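Local coordinates for hemolysin-related protein (Vibrio cholerae serotype O1, PDB 6MLT), which forms part of the extracellular biofilm matrix, where it probably contributes to adhesion, binding metal ions and, through its lectin domain, probably carbohydrate, at residues A99-D104 with I149-I154; L110-S115 with I123-H128; A324-I329 with L371-T376. All coordinates share one frame; numbering follows the deposited sequence.

Contact 1: A99-D104 with I149-I154; sequences APAAAD and IALADI. With NA (sodium ion), chain E; NA (sodium ion), chain D.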
loop_
_atom_site.group_PDB
_atom_site.type_symbol
_atom_site.label_atom_id
_atom_site.label_comp_id
_atom_site.label_asym_id
_atom_site.label_seq_id
_atom_site.Cartn_x
_atom_site.Cartn_y
_atom_site.Cartn_z
ATOM N N ALA A 99 -18.223 -6.960 -0.460
ATOM C CA ALA A 99 -18.175 -6.183 -1.680
ATOM C C ALA A 99 -17.730 -7.074 -2.837
ATOM O O ALA A 99 -16.845 -7.916 -2.668
ATOM C CB ALA A 99 -17.211 -5.007 -1.542
ATOM N N PRO A 100 -18.323 -6.921 -4.015
ATOM C CA PRO A 100 -17.760 -7.574 -5.203
ATOM C C PRO A 100 -16.435 -6.941 -5.590
ATOM O O PRO A 100 -15.951 -6.040 -4.899
ATOM C CB PRO A 100 -18.835 -7.358 -6.278
ATOM C CG PRO A 100 -19.634 -6.217 -5.820
ATOM C CD PRO A 100 -19.546 -6.161 -4.321
ATOM N N ALA A 101 -15.825 -7.428 -6.666
ATOM C CA ALA A 101 -14.574 -6.890 -7.182
ATOM C C ALA A 101 -14.734 -6.638 -8.672
ATOM O O ALA A 101 -15.473 -7.351 -9.353
ATOM C CB ALA A 101 -13.403 -7.842 -6.949
ATOM N N ALA A 102 -14.028 -5.635 -9.187
ATOM C CA ALA A 102 -14.212 -5.248 -10.575
ATOM C C ALA A 102 -12.884 -4.880 -11.213
ATOM O O ALA A 102 -11.983 -4.348 -10.562
ATOM C CB ALA A 102 -15.188 -4.071 -10.701
ATOM N N ALA A 103 -12.786 -5.155 -12.508
ATOM C CA ALA A 103 -11.620 -4.800 -13.303
ATOM C C ALA A 103 -11.913 -5.172 -14.744
ATOM O O ALA A 103 -12.836 -5.942 -15.026
ATOM C CB ALA A 103 -10.351 -5.518 -12.824
ATOM N N ASP A 104 -11.116 -4.616 -15.655
ATOM C CA ASP A 104 -11.147 -5.025 -17.057
ATOM C C ASP A 104 -10.326 -6.302 -17.166
ATOM O O ASP A 104 -9.098 -6.261 -17.269
ATOM C CB ASP A 104 -10.605 -3.922 -17.958
ATOM C CG ASP A 104 -10.659 -4.283 -19.439
ATOM O OD1 ASP A 104 -11.085 -5.409 -19.789
ATOM O OD2 ASP A 104 -10.276 -3.423 -20.258
ATOM N N ILE A 149 -13.344 -11.118 -2.562
ATOM C CA ILE A 149 -12.734 -11.459 -3.839
ATOM C C ILE A 149 -11.688 -10.402 -4.150
ATOM O O ILE A 149 -11.971 -9.201 -4.069
ATOM C CB ILE A 149 -13.781 -11.541 -4.964
ATOM C CG1 ILE A 149 -14.764 -12.681 -4.674
ATOM C CG2 ILE A 149 -13.100 -11.739 -6.304
ATOM C CD1 ILE A 149 -15.922 -12.763 -5.636
ATOM N N ALA A 150 -10.480 -10.847 -4.487
ATOM C CA ALA A 150 -9.415 -9.966 -4.935
ATOM C C ALA A 150 -8.969 -10.407 -6.325
ATOM O O ALA A 150 -9.070 -11.587 -6.680
ATOM C CB ALA A 150 -8.234 -9.974 -3.970
ATOM N N LEU A 151 -8.487 -9.449 -7.110
ATOM C CA LEU A 151 -8.125 -9.672 -8.507
ATOM C C LEU A 151 -6.668 -9.290 -8.719
ATOM O O LEU A 151 -6.278 -8.150 -8.441
ATOM C CB LEU A 151 -9.020 -8.848 -9.430
ATOM C CG LEU A 151 -10.521 -9.005 -9.190
ATOM C CD1 LEU A 151 -11.294 -7.996 -10.018
ATOM C CD2 LEU A 151 -10.967 -10.419 -9.509
ATOM N N ALA A 152 -5.877 -10.225 -9.241
ATOM C CA ALA A 152 -4.466 -9.958 -9.491
ATOM C C ALA A 152 -3.922 -10.966 -10.488
ATOM O O ALA A 152 -4.428 -12.086 -10.599
ATOM C CB ALA A 152 -3.643 -10.015 -8.198
ATOM N N ASP A 153 -2.883 -10.552 -11.213
ATOM C CA ASP A 153 -2.081 -11.479 -12.010
ATOM C C ASP A 153 -0.975 -11.986 -11.098
ATOM O O ASP A 153 0.034 -11.306 -10.889
ATOM C CB ASP A 153 -1.518 -10.799 -13.253
ATOM C CG ASP A 153 -0.677 -11.748 -14.119
ATOM O OD1 ASP A 153 -0.441 -12.912 -13.721
ATOM O OD2 ASP A 153 -0.258 -11.322 -15.216
ATOM N N ILE A 154 -1.158 -13.191 -10.550
ATOM C CA ILE A 154 -0.281 -13.655 -9.479
ATOM C C ILE A 154 0.920 -14.434 -9.986
ATOM O O ILE A 154 1.859 -14.667 -9.210
ATOM C CB ILE A 154 -1.056 -14.510 -8.456
ATOM C CG1 ILE A 154 -1.620 -15.778 -9.118
ATOM C CG2 ILE A 154 -2.153 -13.672 -7.811
ATOM C CD1 ILE A 154 -2.404 -16.671 -8.176
HETATM NA NA NA E . -1.899 -14.747 -14.232
HETATM NA NA NA D . -13.341 -6.147 -20.081
#

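Contact 2: L110-S115 with I123-H128; sequences LIEIVS and INILDH. With NA (sodium ion), chain D.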
loop_
_atom_site.group_PDB
_atom_site.type_symbol
_atom_site.label_atom_id
_atom_site.label_comp_id
_atom_site.label_asym_id
_atom_site.label_seq_id
_atom_site.Cartn_x
_atom_site.Cartn_y
_atom_site.Cartn_z
ATOM N N LEU A 110 -13.538 -2.475 -21.140
ATOM C CA LEU A 110 -14.769 -2.390 -20.370
ATOM C C LEU A 110 -14.609 -3.166 -19.071
ATOM O O LEU A 110 -13.948 -4.208 -19.029
ATOM C CB LEU A 110 -15.952 -2.948 -21.164
ATOM C CG LEU A 110 -16.201 -2.269 -22.514
ATOM C CD1 LEU A 110 -17.224 -3.049 -23.318
ATOM C CD2 LEU A 110 -16.655 -0.836 -22.305
ATOM N N ILE A 111 -15.249 -2.662 -18.020
ATOM C CA ILE A 111 -15.141 -3.235 -16.682
ATOM C C ILE A 111 -16.016 -4.475 -16.580
ATOM O O ILE A 111 -17.178 -4.467 -17.006
ATOM C CB ILE A 111 -15.554 -2.193 -15.627
ATOM C CG1 ILE A 111 -14.545 -1.040 -15.565
ATOM C CG2 ILE A 111 -15.739 -2.848 -14.243
ATOM C CD1 ILE A 111 -13.208 -1.419 -14.995
ATOM N N GLU A 112 -15.470 -5.533 -15.977
ATOM C CA GLU A 112 -16.225 -6.701 -15.538
ATOM C C GLU A 112 -16.373 -6.679 -14.020
ATOM O O GLU A 112 -15.513 -6.160 -13.307
ATOM C CB GLU A 112 -15.538 -8.009 -15.953
ATOM C CG GLU A 112 -15.745 -8.405 -17.411
ATOM C CD GLU A 112 -14.798 -7.700 -18.363
ATOM O OE1 GLU A 112 -13.607 -7.546 -18.015
ATOM O OE2 GLU A 112 -15.246 -7.299 -19.464
ATOM N N ILE A 113 -17.457 -7.277 -13.526
ATOM C CA ILE A 113 -17.804 -7.250 -12.106
ATOM C C ILE A 113 -17.899 -8.686 -11.611
ATOM O O ILE A 113 -18.726 -9.457 -12.107
ATOM C CB ILE A 113 -19.124 -6.503 -11.868
ATOM C CG1 ILE A 113 -19.018 -5.081 -12.424
ATOM C CG2 ILE A 113 -19.476 -6.491 -10.385
ATOM C CD1 ILE A 113 -20.344 -4.380 -12.542
ATOM N N VAL A 114 -17.082 -9.034 -10.617
ATOM C CA VAL A 114 -16.955 -10.406 -10.132
ATOM C C VAL A 114 -17.656 -10.518 -8.786
ATOM O O VAL A 114 -17.422 -9.702 -7.884
ATOM C CB VAL A 114 -15.480 -10.829 -10.003
ATOM C CG1 VAL A 114 -15.376 -12.327 -9.730
ATOM C CG2 VAL A 114 -14.701 -10.457 -11.246
ATOM N N SER A 115 -18.503 -11.533 -8.641
ATOM C CA SER A 115 -19.224 -11.735 -7.389
ATOM C C SER A 115 -19.744 -13.163 -7.326
ATOM O O SER A 115 -19.708 -13.906 -8.310
ATOM C CB SER A 115 -20.387 -10.751 -7.255
ATOM O OG SER A 115 -21.488 -11.162 -8.044
ATOM N N ILE A 123 -19.063 -18.488 -9.602
ATOM C CA ILE A 123 -18.620 -17.101 -9.607
ATOM C C ILE A 123 -19.198 -16.441 -10.855
ATOM O O ILE A 123 -18.969 -16.898 -11.981
ATOM C CB ILE A 123 -17.090 -17.009 -9.563
ATOM C CG1 ILE A 123 -16.582 -17.464 -8.187
ATOM C CG2 ILE A 123 -16.617 -15.584 -9.845
ATOM C CD1 ILE A 123 -15.114 -17.760 -8.149
ATOM N N ASN A 124 -19.979 -15.385 -10.657
ATOM C CA ASN A 124 -20.623 -14.674 -11.750
ATOM C C ASN A 124 -19.782 -13.475 -12.152
ATOM O O ASN A 124 -19.404 -12.665 -11.303
ATOM C CB ASN A 124 -22.024 -14.220 -11.347
ATOM C CG ASN A 124 -22.950 -15.383 -11.129
ATOM O OD1 ASN A 124 -23.019 -16.293 -11.958
ATOM N ND2 ASN A 124 -23.640 -15.388 -9.995
ATOM N N ILE A 125 -19.505 -13.354 -13.445
ATOM C CA ILE A 125 -18.748 -12.230 -13.963
ATOM C C ILE A 125 -19.660 -11.464 -14.913
ATOM O O ILE A 125 -20.027 -11.974 -15.979
ATOM C CB ILE A 125 -17.454 -12.684 -14.649
ATOM C CG1 ILE A 125 -16.634 -13.521 -13.653
ATOM C CG2 ILE A 125 -16.666 -11.473 -15.148
ATOM C CD1 ILE A 125 -15.333 -14.073 -14.196
ATOM N N LEU A 126 -20.038 -10.250 -14.515
ATOM C CA LEU A 126 -20.938 -9.411 -15.295
ATOM C C LEU A 126 -20.147 -8.448 -16.171
ATOM O O LEU A 126 -19.030 -8.043 -15.826
ATOM C CB LEU A 126 -21.857 -8.602 -14.383
ATOM C CG LEU A 126 -22.585 -9.345 -13.262
ATOM C CD1 LEU A 126 -23.479 -8.376 -12.501
ATOM C CD2 LEU A 126 -23.396 -10.493 -13.813
ATOM N N ASP A 127 -20.749 -8.066 -17.300
ATOM C CA ASP A 127 -20.243 -6.952 -18.087
ATOM C C ASP A 127 -20.691 -5.637 -17.451
ATOM O O ASP A 127 -21.407 -5.614 -16.444
ATOM C CB ASP A 127 -20.684 -7.068 -19.551
ATOM C CG ASP A 127 -22.206 -6.913 -19.761
ATOM O OD1 ASP A 127 -22.920 -6.316 -18.920
ATOM O OD2 ASP A 127 -22.683 -7.394 -20.815
ATOM N N HIS A 128 -20.267 -4.520 -18.050
ATOM C CA HIS A 128 -20.473 -3.209 -17.436
ATOM C C HIS A 128 -21.935 -2.779 -17.429
ATOM O O HIS A 128 -22.260 -1.761 -16.808
ATOM C CB HIS A 128 -19.625 -2.149 -18.153
ATOM C CG HIS A 128 -20.114 -1.815 -19.529
ATOM N ND1 HIS A 128 -20.807 -0.658 -19.812
ATOM C CD2 HIS A 128 -20.018 -2.489 -20.698
ATOM C CE1 HIS A 128 -21.112 -0.630 -21.097
ATOM N NE2 HIS A 128 -20.644 -1.729 -21.659
HETATM NA NA NA D . -13.341 -6.147 -20.081
HETATM O O HOH W 1 -17.885 -5.285 -19.599
HETATM O O HOH W 2 -23.146 -13.422 -7.865
HETATM O O HOH W 3 -20.839 -10.640 -10.387
#

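Contact 3: A324-I329 with L371-T376; sequences AVVDAI and LEMSFT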
loop_
_atom_site.group_PDB
_atom_site.type_symbol
_atom_site.label_atom_id
_atom_site.label_comp_id
_atom_site.label_asym_id
_atom_site.label_seq_id
_atom_site.Cartn_x
_atom_site.Cartn_y
_atom_site.Cartn_z
ATOM N N ALA A 324 46.079 0.355 -7.738
ATOM C CA ALA A 324 47.087 1.008 -6.918
ATOM C C ALA A 324 46.527 2.255 -6.246
ATOM O O ALA A 324 46.955 2.615 -5.141
ATOM C CB ALA A 324 48.303 1.368 -7.772
ATOM N N VAL A 325 45.582 2.928 -6.895
ATOM C CA VAL A 325 44.998 4.163 -6.397
ATOM C C VAL A 325 43.485 4.087 -6.588
ATOM O O VAL A 325 42.952 3.088 -7.077
ATOM C CB VAL A 325 45.593 5.412 -7.083
ATOM C CG1 VAL A 325 47.101 5.480 -6.820
ATOM C CG2 VAL A 325 45.297 5.423 -8.587
ATOM N N VAL A 326 42.789 5.137 -6.161
ATOM C CA VAL A 326 41.335 5.198 -6.263
ATOM C C VAL A 326 40.996 5.826 -7.611
ATOM O O VAL A 326 41.277 7.002 -7.847
ATOM C CB VAL A 326 40.721 5.991 -5.102
ATOM C CG1 VAL A 326 39.217 6.080 -5.258
ATOM C CG2 VAL A 326 41.061 5.339 -3.775
ATOM N N ASP A 327 40.382 5.043 -8.493
ATOM C CA ASP A 327 40.204 5.436 -9.885
ATOM C C ASP A 327 38.846 6.046 -10.181
ATOM O O ASP A 327 38.770 7.008 -10.949
ATOM C CB ASP A 327 40.434 4.228 -10.791
ATOM C CG ASP A 327 41.844 3.701 -10.668
ATOM O OD1 ASP A 327 42.788 4.501 -10.868
ATOM O OD2 ASP A 327 42.007 2.516 -10.319
ATOM N N ALA A 328 37.772 5.524 -9.595
ATOM C CA ALA A 328 36.453 6.060 -9.889
ATOM C C ALA A 328 35.494 5.698 -8.768
ATOM O O ALA A 328 35.656 4.680 -8.090
ATOM C CB ALA A 328 35.921 5.545 -11.228
ATOM N N ILE A 329 34.488 6.550 -8.589
ATOM C CA ILE A 329 33.474 6.373 -7.558
ATOM C C ILE A 329 32.120 6.677 -8.178
ATOM O O ILE A 329 31.977 7.654 -8.918
ATOM C CB ILE A 329 33.729 7.285 -6.342
ATOM C CG1 ILE A 329 35.075 6.957 -5.703
ATOM C CG2 ILE A 329 32.605 7.140 -5.318
ATOM C CD1 ILE A 329 35.513 7.976 -4.663
ATOM N N LEU A 371 45.044 8.296 -3.125
ATOM C CA LEU A 371 45.783 7.046 -3.263
ATOM C C LEU A 371 45.074 5.893 -2.573
ATOM O O LEU A 371 45.086 4.766 -3.079
ATOM C CB LEU A 371 47.194 7.206 -2.688
ATOM C CG LEU A 371 47.952 8.439 -3.175
ATOM C CD1 LEU A 371 49.278 8.575 -2.443
ATOM C CD2 LEU A 371 48.181 8.387 -4.684
ATOM N N GLU A 372 44.443 6.154 -1.432
ATOM C CA GLU A 372 43.792 5.093 -0.681
ATOM C C GLU A 372 42.688 5.677 0.183
ATOM O O GLU A 372 42.787 6.808 0.670
ATOM C CB GLU A 372 44.793 4.326 0.200
ATOM C CG GLU A 372 44.193 3.091 0.875
ATOM C CD GLU A 372 44.998 2.605 2.051
ATOM O OE1 GLU A 372 46.045 1.962 1.835
ATOM O OE2 GLU A 372 44.577 2.872 3.196
ATOM N N MET A 373 41.631 4.888 0.363
ATOM C CA MET A 373 40.624 5.150 1.376
ATOM C C MET A 373 40.418 3.872 2.167
ATOM O O MET A 373 40.340 2.785 1.586
ATOM C CB MET A 373 39.305 5.625 0.757
ATOM C CG MET A 373 39.424 6.948 0.019
ATOM S SD MET A 373 37.816 7.592 -0.467
ATOM C CE MET A 373 37.255 6.327 -1.598
ATOM N N SER A 374 40.368 3.997 3.489
ATOM C CA SER A 374 40.131 2.864 4.375
ATOM C C SER A 374 38.886 3.155 5.199
ATOM O O SER A 374 38.876 4.086 6.013
ATOM C CB SER A 374 41.345 2.609 5.265
ATOM O OG SER A 374 41.143 1.466 6.060
ATOM N N PHE A 375 37.835 2.367 4.975
ATOM C CA PHE A 375 36.570 2.516 5.685
ATOM C C PHE A 375 36.573 1.637 6.930
ATOM O O PHE A 375 36.785 0.423 6.835
ATOM C CB PHE A 375 35.395 2.125 4.788
ATOM C CG PHE A 375 35.273 2.938 3.534
ATOM C CD1 PHE A 375 35.929 2.555 2.374
ATOM C CD2 PHE A 375 34.477 4.068 3.504
ATOM C CE1 PHE A 375 35.800 3.309 1.202
ATOM C CE2 PHE A 375 34.346 4.818 2.339
ATOM C CZ PHE A 375 35.006 4.436 1.193
ATOM N N THR A 376 36.326 2.242 8.090
ATOM C CA THR A 376 36.084 1.495 9.319
ATOM C C THR A 376 34.579 1.311 9.475
ATOM O O THR A 376 33.824 2.291 9.461
ATOM C CB THR A 376 36.668 2.215 10.535
ATOM O OG1 THR A 376 38.085 2.329 10.393
ATOM C CG2 THR A 376 36.365 1.445 11.826
#

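Contact 1: A99-D104 with I149-I154
Leu151 meets Ala101 and Ala103 chiefly through its CD1 methyl, joining two strands that share no backbone bonds. CG lies anti to the carbonyl carbon (chi1 -51°), and the nearly extended chi2 of 172° carries CD1 across to the other strand. There CD1 lies 3.7 Å from Ala101 CB and 3.9 Å from Ala103 CB, the two alanines whose CB atoms point toward segment 149-154. Between them it rests on the backbone, 3.7 Å from Ala102 C. Ile149 adds a second touch: its CG2 lies 4.0 Å from Ala101 CB, while its carbonyl O comes to 3.5 Å from the same methyl. With only methyls on the alanine side, the strand axes approach to 7.1 Å. Both strands run into a sodium-binding aspartate, with Asp104 OD1 and Asp153 OD1 each 2.4 Å from its own ion. The axes diverge by only 27°, as expected of the first strands of two successive beta-propeller blades. Leu151 also touches Val114 of strand 112-115 and Ile162 of strand 161-164, and Ala102, whose CB points away from segment 149-154, packs on Val38 of strand 36-38.

Contact 2: L110-S115 with I123-H128
His128 and Leu110 are brought together by two different first torsions: the imidazole CG stands between its own backbone N and carbonyl carbon (chi1 71°), whereas the leucine CG lies anti to its carbonyl carbon (chi1 -58°). The two meet at the open end of an antiparallel beta hairpin in a propeller blade, away from the turn that connects its strands. Leu110 CD2 sits over one face of the imidazole, displaced toward the rim, and Leu110 CD1 approaches His128 CD2 at 3.9 Å. Farther along, Glu112 is bent at chi2 (82°), which swings CD back toward the sodium ion. Its carboxylate grips the metal with both oxygens, OE1 at 2.5 Å and OE2 at 2.3 Å, and Leu110 O joins them; Asp104, Asp106 and Asp108 complete the site. Leu105 N also bonds to OE1 and Lys133 NZ to OE2. The aliphatic part of Glu112 lies against the neighbouring strand, with CB 3.7 Å from Ile125 CG2.

Ile113 and Leu126 form a hydrogen-bonded pair, with Leu126 N 2.9 Å from Ile113 O, and Ser115 with Asn124 forms another. Val114 and Ile125 between them are the non-hydrogen-bonded pair. On their face the tightest contact is diagonal: Val114 CG1 presses on Ile123 CG2 at 3.5 Å, shorter than usual for two methyls. On the other face a water joins Ser115 OG to Asn124 ND2, while Asn124 OD1 accepts from Gln135 NE2 on the next strand. The main-chain pairing lapses beyond Glu112, where Ile111 O and His128 N are poorly aligned for a direct bond. A water takes over: it donates to Ile111 O at 2.8 Å, accepts from His128 N at 2.9 Å and gives a weak further bond to Glu112 OE2.

Contact 3: A324-I329 with L371-T376
Met373 and Ile329 reach toward each other tip to tip, Met373 CE and Ile329 CD1 meeting at 3.9 Å. The methionine is extended through chi2 and then folds at chi3 (-63°), which turns CE toward the opposing strand. Val326 addresses the same methyl differently, crossing the methionine at about a right angle with its CG1 4.2 Å from Met373 CE. One terminal methyl is thus shared by two branched side chains from residues three apart. The other valine branch, Val326 CG2, lies 4.1 Å from Glu372 CA. At the near end the side chains of Val325 and Leu371 cross obliquely, CG1 to CD2 at 3.8 Å, although the Leu371 CB points away from segment 324-329. Beneath them the backbones come close: Val325 CA is 3.4 Å from Leu371 O, and the angle of 163° at the hydrogen makes this a well-aligned CA-H...O contact. Classic beta bulges, Asp327-Ala328 facing Arg321 and Leu371-Glu372 facing Thr358, interrupt both strands. Strands 326-329 and 371-376 differ in direction by 59° and belong to separate sheets, whose apolar side chains converge on a shared interior. Met410 of strand 405-413 touches both Ile329 and Met373, bringing in a third sheet. Three four-stranded antiparallel sheets meeting through an apolar interior are the hallmark of the beta-prism lectin fold.

From the N terminus, the chain first enters contact 1 at 99-104, then forms contact 2 as a local hairpin closing a seven-residue gap, and returns at 149-154 to complete contact 1. Contact 2 is therefore nested inside the longer loop. Strand 101-103 of contact 1 pairs with strand 112-115 of contact 2 in one sheet, through probable hydrogen bonds of Ala101 O with Val114 N and Ala103 O with Glu112 N; strand 150-152 opens the next sheet. Both contacts touch one sodium ion. Contact 3 follows in series, its centre about 53 Å from that of contact 1, and joins two sheets of the prism domain, inserted between propeller strands 277-279 and 443-448.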